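Local coordinates for uncharacterized protein (Xanthomonas campestris pv. campestris, PDB 3HIU), which is of unknown function but belongs to the DUF892 family of the ferritin-like clan and forms a two-subunit assembly of long helices, at residues Thr90-Tyr101 / Leu144-Phe155. Sequence-based numbering, arbitrary orientation.
Sequences TDEVTKGVGISY and LIEHQEAIVVAF
I145 lies across the ring of Y101 where helix 94-120 runs antiparallel to helix 124-159. Followed outward, I145 CB sits 3.3 Å from Y101 CE1 at the ring's rim, CG2 comes only to that same CE1 (4.0 Å), CG1 passes over CE1 and CZ, and CD1 ends above the ring centre, 3.5 Å from the Y101 centroid and 7° off the normal, an almost axial CH-pi contact. The bend at chi2 (73°) turns this methyl inward over the face. Next to it, L144 CD1 packs tightly against S100 CB (3.5 Å) and also lies near Y101 N. S100 OG turns back to bond G96 O at 2.8 Å, from the face opposite S100 N. One turn earlier, V97 CG1 rests on Q148 CG, while CG2 meets I151 CD1 tip to tip at 4.0 Å. At the far end V93 CG1 approaches F155 CD1 (4.3 Å), and D91 OD1 stands 3.8 Å from F155 CZ. L38 of helix 36-62 touches V97, L144 and I151, consistent with a four-helix bundle. The helices thus adhere through mainly apolar packing, while the Q148 amide bonds R112 and A109 of the second subunit, and D91 OD2 makes a salt bridge to its K9 and a hydrogen bond with its W10.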
ATOM      1  N   THR B  90       8.712 -15.989 -14.642  1.00 71.63           N
ATOM      2  CA  THR B  90       7.561 -15.246 -14.134  1.00 67.36           C
ATOM      3  C   THR B  90       7.944 -14.321 -12.974  1.00 58.76           C
ATOM      4  O   THR B  90       8.767 -14.663 -12.121  1.00 52.19           O
ATOM      5  CB  THR B  90       6.382 -16.171 -13.727  1.00 83.95           C
ATOM      6  OG1 THR B  90       6.813 -17.126 -12.747  1.00 82.30           O
ATOM      7  CG2 THR B  90       5.847 -16.909 -14.937  1.00 87.13           C
ATOM      8  N   ASP B  91       7.325 -13.146 -12.963  1.00 50.06           N
ATOM      9  CA  ASP B  91       7.657 -12.075 -12.037  1.00 41.13           C
ATOM     10  C   ASP B  91       6.739 -12.128 -10.822  1.00 38.22           C
ATOM     11  O   ASP B  91       6.966 -11.419  -9.835  1.00 34.07           O
ATOM     12  CB  ASP B  91       7.427 -10.740 -12.746  1.00 37.01           C
ATOM     13  CG  ASP B  91       8.552  -9.757 -12.539  1.00 45.66           C
ATOM     14  OD1 ASP B  91       9.582 -10.127 -11.934  1.00 55.05           O
ATOM     15  OD2 ASP B  91       8.401  -8.604 -13.001  1.00 43.54           O
ATOM     16  N   GLU B  92       5.703 -12.963 -10.896  1.00 37.82           N
ATOM     17  CA  GLU B  92       4.534 -12.808 -10.027  1.00 47.81           C
ATOM     18  C   GLU B  92       4.837 -12.838  -8.523  1.00 50.03           C
ATOM     19  O   GLU B  92       4.066 -12.299  -7.730  1.00 42.46           O
ATOM     20  CB  GLU B  92       3.432 -13.817 -10.385  1.00 56.74           C
ATOM     21  CG  GLU B  92       3.492 -15.130  -9.616  1.00 66.30           C
ATOM     22  CD  GLU B  92       4.119 -16.252 -10.416  1.00 78.17           C
ATOM     23  OE1 GLU B  92       4.234 -16.103 -11.652  1.00 82.80           O
ATOM     24  OE2 GLU B  92       4.495 -17.283  -9.812  1.00 80.86           O
ATOM     25  N   VAL B  93       5.958 -13.449  -8.138  1.00 58.76           N
ATOM     26  CA  VAL B  93       6.315 -13.576  -6.720  1.00 60.41           C
ATOM     27  C   VAL B  93       7.018 -12.340  -6.133  1.00 52.91           C
ATOM     28  O   VAL B  93       6.729 -11.952  -5.001  1.00 47.67           O
ATOM     29  CB  VAL B  93       7.170 -14.834  -6.451  1.00 69.54           C
ATOM     30  CG1 VAL B  93       8.644 -14.552  -6.735  1.00 75.25           C
ATOM     31  CG2 VAL B  93       6.984 -15.309  -5.012  1.00 66.83           C
ATOM     32  N   THR B  94       7.937 -11.735  -6.889  1.00 47.56           N
ATOM     33  CA  THR B  94       8.588 -10.497  -6.461  1.00 42.08           C
ATOM     34  C   THR B  94       7.540  -9.401  -6.323  1.00 44.07           C
ATOM     35  O   THR B  94       7.547  -8.614  -5.376  1.00 44.99           O
ATOM     36  CB  THR B  94       9.689 -10.038  -7.458  1.00 37.27           C
ATOM     37  OG1 THR B  94      10.101  -8.706  -7.140  1.00 38.39           O
ATOM     38  CG2 THR B  94       9.171 -10.030  -8.874  1.00 32.73           C
ATOM     39  N   LYS B  95       6.622  -9.371  -7.276  1.00 43.20           N
ATOM     40  CA  LYS B  95       5.632  -8.316  -7.325  1.00 44.96           C
ATOM     41  C   LYS B  95       4.458  -8.624  -6.415  1.00 40.08           C
ATOM     42  O   LYS B  95       3.663  -7.747  -6.116  1.00 40.02           O
ATOM     43  CB  LYS B  95       5.173  -8.093  -8.765  1.00 54.35           C
ATOM     44  CG  LYS B  95       6.301  -7.647  -9.698  1.00 59.77           C
ATOM     45  CD  LYS B  95       7.180  -6.589  -9.033  1.00 63.22           C
ATOM     46  CE  LYS B  95       8.092  -5.896 -10.036  1.00 66.57           C
ATOM     47  NZ  LYS B  95       8.920  -4.834  -9.395  1.00 65.60           N
ATOM     48  N   GLY B  96       4.352  -9.873  -5.975  1.00 36.57           N
ATOM     49  CA  GLY B  96       3.327 -10.249  -5.018  1.00 29.09           C
ATOM     50  C   GLY B  96       3.736  -9.781  -3.640  1.00 25.50           C
ATOM     51  O   GLY B  96       2.919  -9.319  -2.848  1.00 28.74           O
ATOM     52  N   VAL B  97       5.028  -9.889  -3.361  1.00 30.17           N
ATOM     53  CA  VAL B  97       5.576  -9.381  -2.113  1.00 33.88           C
ATOM     54  C   VAL B  97       5.467  -7.850  -2.061  1.00 37.11           C
ATOM     55  O   VAL B  97       5.402  -7.259  -0.981  1.00 42.10           O
ATOM     56  CB  VAL B  97       7.028  -9.846  -1.929  1.00 30.56           C
ATOM     57  CG1 VAL B  97       7.614  -9.305  -0.630  1.00 24.38           C
ATOM     58  CG2 VAL B  97       7.093 -11.375  -1.968  1.00 26.33           C
ATOM     59  N   GLY B  98       5.417  -7.218  -3.231  1.00 30.20           N
ATOM     60  CA  GLY B  98       5.240  -5.780  -3.322  1.00 24.28           C
ATOM     61  C   GLY B  98       3.799  -5.320  -3.109  1.00 26.10           C
ATOM     62  O   GLY B  98       3.530  -4.358  -2.384  1.00 21.18           O
ATOM     63  N   ILE B  99       2.856  -6.000  -3.747  1.00 24.49           N
ATOM     64  CA  ILE B  99       1.460  -5.683  -3.532  1.00 26.03           C
ATOM     65  C   ILE B  99       1.071  -6.108  -2.116  1.00 34.30           C
ATOM     66  O   ILE B  99       0.289  -5.435  -1.453  1.00 34.12           O
ATOM     67  CB  ILE B  99       0.560  -6.416  -4.541  1.00 29.96           C
ATOM     68  CG1 ILE B  99       1.111  -6.279  -5.959  1.00 27.50           C
ATOM     69  CG2 ILE B  99      -0.858  -5.883  -4.475  1.00 31.99           C
ATOM     70  CD1 ILE B  99       0.444  -7.213  -6.952  1.00 29.15           C
ATOM     71  N   SER B 100       1.628  -7.231  -1.658  1.00 36.91           N
ATOM     72  CA  SER B 100       1.347  -7.740  -0.316  1.00 31.45           C
ATOM     73  C   SER B 100       1.643  -6.669   0.694  1.00 30.58           C
ATOM     74  O   SER B 100       0.888  -6.451   1.641  1.00 34.55           O
ATOM     75  CB  SER B 100       2.225  -8.943   0.013  1.00 29.51           C
ATOM     76  OG  SER B 100       1.695 -10.134  -0.516  1.00 34.59           O
ATOM     77  N   TYR B 101       2.775  -6.016   0.490  1.00 26.36           N
ATOM     78  CA  TYR B 101       3.260  -4.988   1.401  1.00 28.73           C
ATOM     79  C   TYR B 101       2.395  -3.712   1.348  1.00 28.27           C
ATOM     80  O   TYR B 101       2.089  -3.125   2.390  1.00 28.60           O
ATOM     81  CB  TYR B 101       4.727  -4.695   1.069  1.00 26.81           C
ATOM     82  CG  TYR B 101       5.373  -3.580   1.859  1.00 29.42           C
ATOM     83  CD1 TYR B 101       5.872  -3.802   3.148  1.00 25.38           C
ATOM     84  CD2 TYR B 101       5.517  -2.308   1.305  1.00 31.36           C
ATOM     85  CE1 TYR B 101       6.482  -2.781   3.864  1.00 29.33           C
ATOM     86  CE2 TYR B 101       6.122  -1.282   2.013  1.00 34.86           C
ATOM     87  CZ  TYR B 101       6.602  -1.519   3.291  1.00 35.71           C
ATOM     88  OH  TYR B 101       7.201  -0.489   3.990  1.00 41.77           O
ATOM     89  N   LEU B 144       7.415  -8.810   5.485  1.00 30.64           N
ATOM     90  CA  LEU B 144       7.653  -8.854   4.048  1.00 31.02           C
ATOM     91  C   LEU B 144       8.813  -7.968   3.591  1.00 32.17           C
ATOM     92  O   LEU B 144       9.610  -8.377   2.743  1.00 21.20           O
ATOM     93  CB  LEU B 144       6.383  -8.451   3.287  1.00 27.26           C
ATOM     94  CG  LEU B 144       5.091  -9.238   3.482  1.00 20.57           C
ATOM     95  CD1 LEU B 144       3.966  -8.384   2.960  1.00 16.71           C
ATOM     96  CD2 LEU B 144       5.171 -10.547   2.735  1.00 25.51           C
ATOM     97  N   ILE B 145       8.895  -6.755   4.142  1.00 41.54           N
ATOM     98  CA  ILE B 145       9.853  -5.755   3.653  1.00 44.18           C
ATOM     99  C   ILE B 145      11.266  -6.012   4.174  1.00 49.31           C
ATOM    100  O   ILE B 145      12.248  -5.440   3.683  1.00 48.05           O
ATOM    101  CB  ILE B 145       9.436  -4.314   4.021  1.00 35.20           C
ATOM    102  CG1 ILE B 145       9.958  -3.304   2.981  1.00 26.78           C
ATOM    103  CG2 ILE B 145       9.925  -3.960   5.426  1.00 35.50           C
ATOM    104  CD1 ILE B 145       9.236  -3.339   1.631  1.00 22.93           C
ATOM    105  N   GLU B 146      11.359  -6.867   5.182  1.00 53.33           N
ATOM    106  CA  GLU B 146      12.655  -7.307   5.658  1.00 58.81           C
ATOM    107  C   GLU B 146      13.126  -8.498   4.822  1.00 55.60           C
ATOM    108  O   GLU B 146      14.214  -8.470   4.255  1.00 58.92           O
ATOM    109  CB  GLU B 146      12.597  -7.612   7.155  1.00 65.42           C
ATOM    110  CG  GLU B 146      12.270  -6.367   7.979  1.00 75.20           C
ATOM    111  CD  GLU B 146      12.282  -6.614   9.476  1.00 86.83           C
ATOM    112  OE1 GLU B 146      11.605  -5.857  10.208  1.00 87.97           O
ATOM    113  OE2 GLU B 146      12.966  -7.561   9.921  1.00 94.05           O
ATOM    114  N   HIS B 147      12.282  -9.517   4.708  1.00 49.90           N
ATOM    115  CA  HIS B 147      12.598 -10.695   3.907  1.00 46.52           C
ATOM    116  C   HIS B 147      12.571 -10.382   2.424  1.00 47.05           C
ATOM    117  O   HIS B 147      12.905 -11.230   1.596  1.00 52.77           O
ATOM    118  CB  HIS B 147      11.600 -11.815   4.198  1.00 48.69           C
ATOM    119  CG  HIS B 147      11.686 -12.345   5.593  1.00 52.64           C
ATOM    120  ND1 HIS B 147      11.211 -11.650   6.685  1.00 49.89           N
ATOM    121  CD2 HIS B 147      12.203 -13.501   6.077  1.00 55.31           C
ATOM    122  CE1 HIS B 147      11.431 -12.353   7.781  1.00 54.49           C
ATOM    123  NE2 HIS B 147      12.029 -13.481   7.441  1.00 56.55           N
ATOM    124  N   GLN B 148      12.159  -9.166   2.089  1.00 39.21           N
ATOM    125  CA  GLN B 148      11.941  -8.813   0.700  1.00 34.64           C
ATOM    126  C   GLN B 148      13.232  -8.981  -0.079  1.00 29.26           C
ATOM    127  O   GLN B 148      13.305  -9.713  -1.064  1.00 33.09           O
ATOM    128  CB  GLN B 148      11.448  -7.369   0.587  1.00 33.67           C
ATOM    129  CG  GLN B 148      10.789  -7.069  -0.753  1.00 36.67           C
ATOM    130  CD  GLN B 148      11.182  -5.714  -1.319  1.00 34.40           C
ATOM    131  OE1 GLN B 148      11.920  -4.950  -0.687  1.00 32.66           O
ATOM    132  NE2 GLN B 148      10.692  -5.413  -2.520  1.00 30.10           N
ATOM    133  N   GLU B 149      14.265  -8.308   0.386  1.00 32.65           N
ATOM    134  CA  GLU B 149      15.507  -8.253  -0.358  1.00 40.21           C
ATOM    135  C   GLU B 149      16.033  -9.639  -0.757  1.00 41.35           C
ATOM    136  O   GLU B 149      16.502  -9.816  -1.882  1.00 41.96           O
ATOM    137  CB  GLU B 149      16.554  -7.457   0.414  1.00 47.51           C
ATOM    138  CG  GLU B 149      17.614  -6.846  -0.471  1.00 58.42           C
ATOM    139  CD  GLU B 149      18.658  -6.094   0.313  1.00 67.69           C
ATOM    140  OE1 GLU B 149      18.368  -5.707   1.463  1.00 73.50           O
ATOM    141  OE2 GLU B 149      19.767  -5.888  -0.220  1.00 72.47           O
ATOM    142  N   ALA B 150      15.954 -10.618   0.148  1.00 36.17           N
ATOM    143  CA  ALA B 150      16.451 -11.971  -0.157  1.00 34.93           C
ATOM    144  C   ALA B 150      15.626 -12.607  -1.264  1.00 39.53           C
ATOM    145  O   ALA B 150      16.168 -13.257  -2.164  1.00 39.97           O
ATOM    146  CB  ALA B 150      16.423 -12.863   1.086  1.00 30.14           C
ATOM    147  N   ILE B 151      14.308 -12.401  -1.192  1.00 40.07           N
ATOM    148  CA  ILE B 151      13.377 -12.958  -2.168  1.00 31.48           C
ATOM    149  C   ILE B 151      13.661 -12.418  -3.554  1.00 37.99           C
ATOM    150  O   ILE B 151      13.624 -13.163  -4.534  1.00 43.84           O
ATOM    151  CB  ILE B 151      11.942 -12.638  -1.826  1.00 31.00           C
ATOM    152  CG1 ILE B 151      11.565 -13.299  -0.497  1.00 30.11           C
ATOM    153  CG2 ILE B 151      11.043 -13.125  -2.947  1.00 33.83           C
ATOM    154  CD1 ILE B 151      10.212 -12.875   0.053  1.00 24.74           C
ATOM    155  N   VAL B 152      13.949 -11.121  -3.630  1.00 34.31           N
ATOM    156  CA  VAL B 152      14.304 -10.486  -4.895  1.00 35.35           C
ATOM    157  C   VAL B 152      15.602 -11.061  -5.477  1.00 37.21           C
ATOM    158  O   VAL B 152      15.660 -11.466  -6.645  1.00 37.33           O
ATOM    159  CB  VAL B 152      14.447  -8.965  -4.732  1.00 30.31           C
ATOM    160  CG1 VAL B 152      15.016  -8.358  -5.999  1.00 33.70           C
ATOM    161  CG2 VAL B 152      13.103  -8.348  -4.408  1.00 28.05           C
ATOM    162  N   VAL B 153      16.637 -11.101  -4.647  1.00 33.72           N
ATOM    163  CA  VAL B 153      17.940 -11.575  -5.062  1.00 36.89           C
ATOM    164  C   VAL B 153      17.870 -13.014  -5.550  1.00 42.20           C
ATOM    165  O   VAL B 153      18.290 -13.322  -6.666  1.00 42.40           O
ATOM    166  CB  VAL B 153      18.921 -11.479  -3.911  1.00 33.66           C
ATOM    167  CG1 VAL B 153      20.200 -12.218  -4.247  1.00 35.89           C
ATOM    168  CG2 VAL B 153      19.186 -10.011  -3.603  1.00 32.04           C
ATOM    169  N   ALA B 154      17.329 -13.888  -4.713  1.00 44.44           N
ATOM    170  CA  ALA B 154      17.198 -15.292  -5.078  1.00 45.01           C
ATOM    171  C   ALA B 154      16.450 -15.420  -6.391  1.00 44.15           C
ATOM    172  O   ALA B 154      16.760 -16.278  -7.213  1.00 46.53           O
ATOM    173  CB  ALA B 154      16.491 -16.068  -3.987  1.00 44.96           C
ATOM    174  N   PHE B 155      15.459 -14.563  -6.592  1.00 41.51           N
ATOM    175  CA  PHE B 155      14.718 -14.603  -7.839  1.00 43.27           C
ATOM    176  C   PHE B 155      15.671 -14.327  -8.996  1.00 41.97           C
ATOM    177  O   PHE B 155      15.684 -15.046 -10.012  1.00 37.73           O
ATOM    178  CB  PHE B 155      13.587 -13.572  -7.851  1.00 40.15           C
ATOM    179  CG  PHE B 155      12.933 -13.441  -9.189  1.00 40.79           C
ATOM    180  CD1 PHE B 155      11.857 -14.241  -9.527  1.00 38.34           C
ATOM    181  CD2 PHE B 155      13.430 -12.555 -10.135  1.00 42.51           C
ATOM    182  CE1 PHE B 155      11.277 -14.143 -10.775  1.00 40.57           C
ATOM    183  CE2 PHE B 155      12.854 -12.452 -11.382  1.00 39.70           C
ATOM    184  CZ  PHE B 155      11.776 -13.247 -11.705  1.00 38.92           C
TER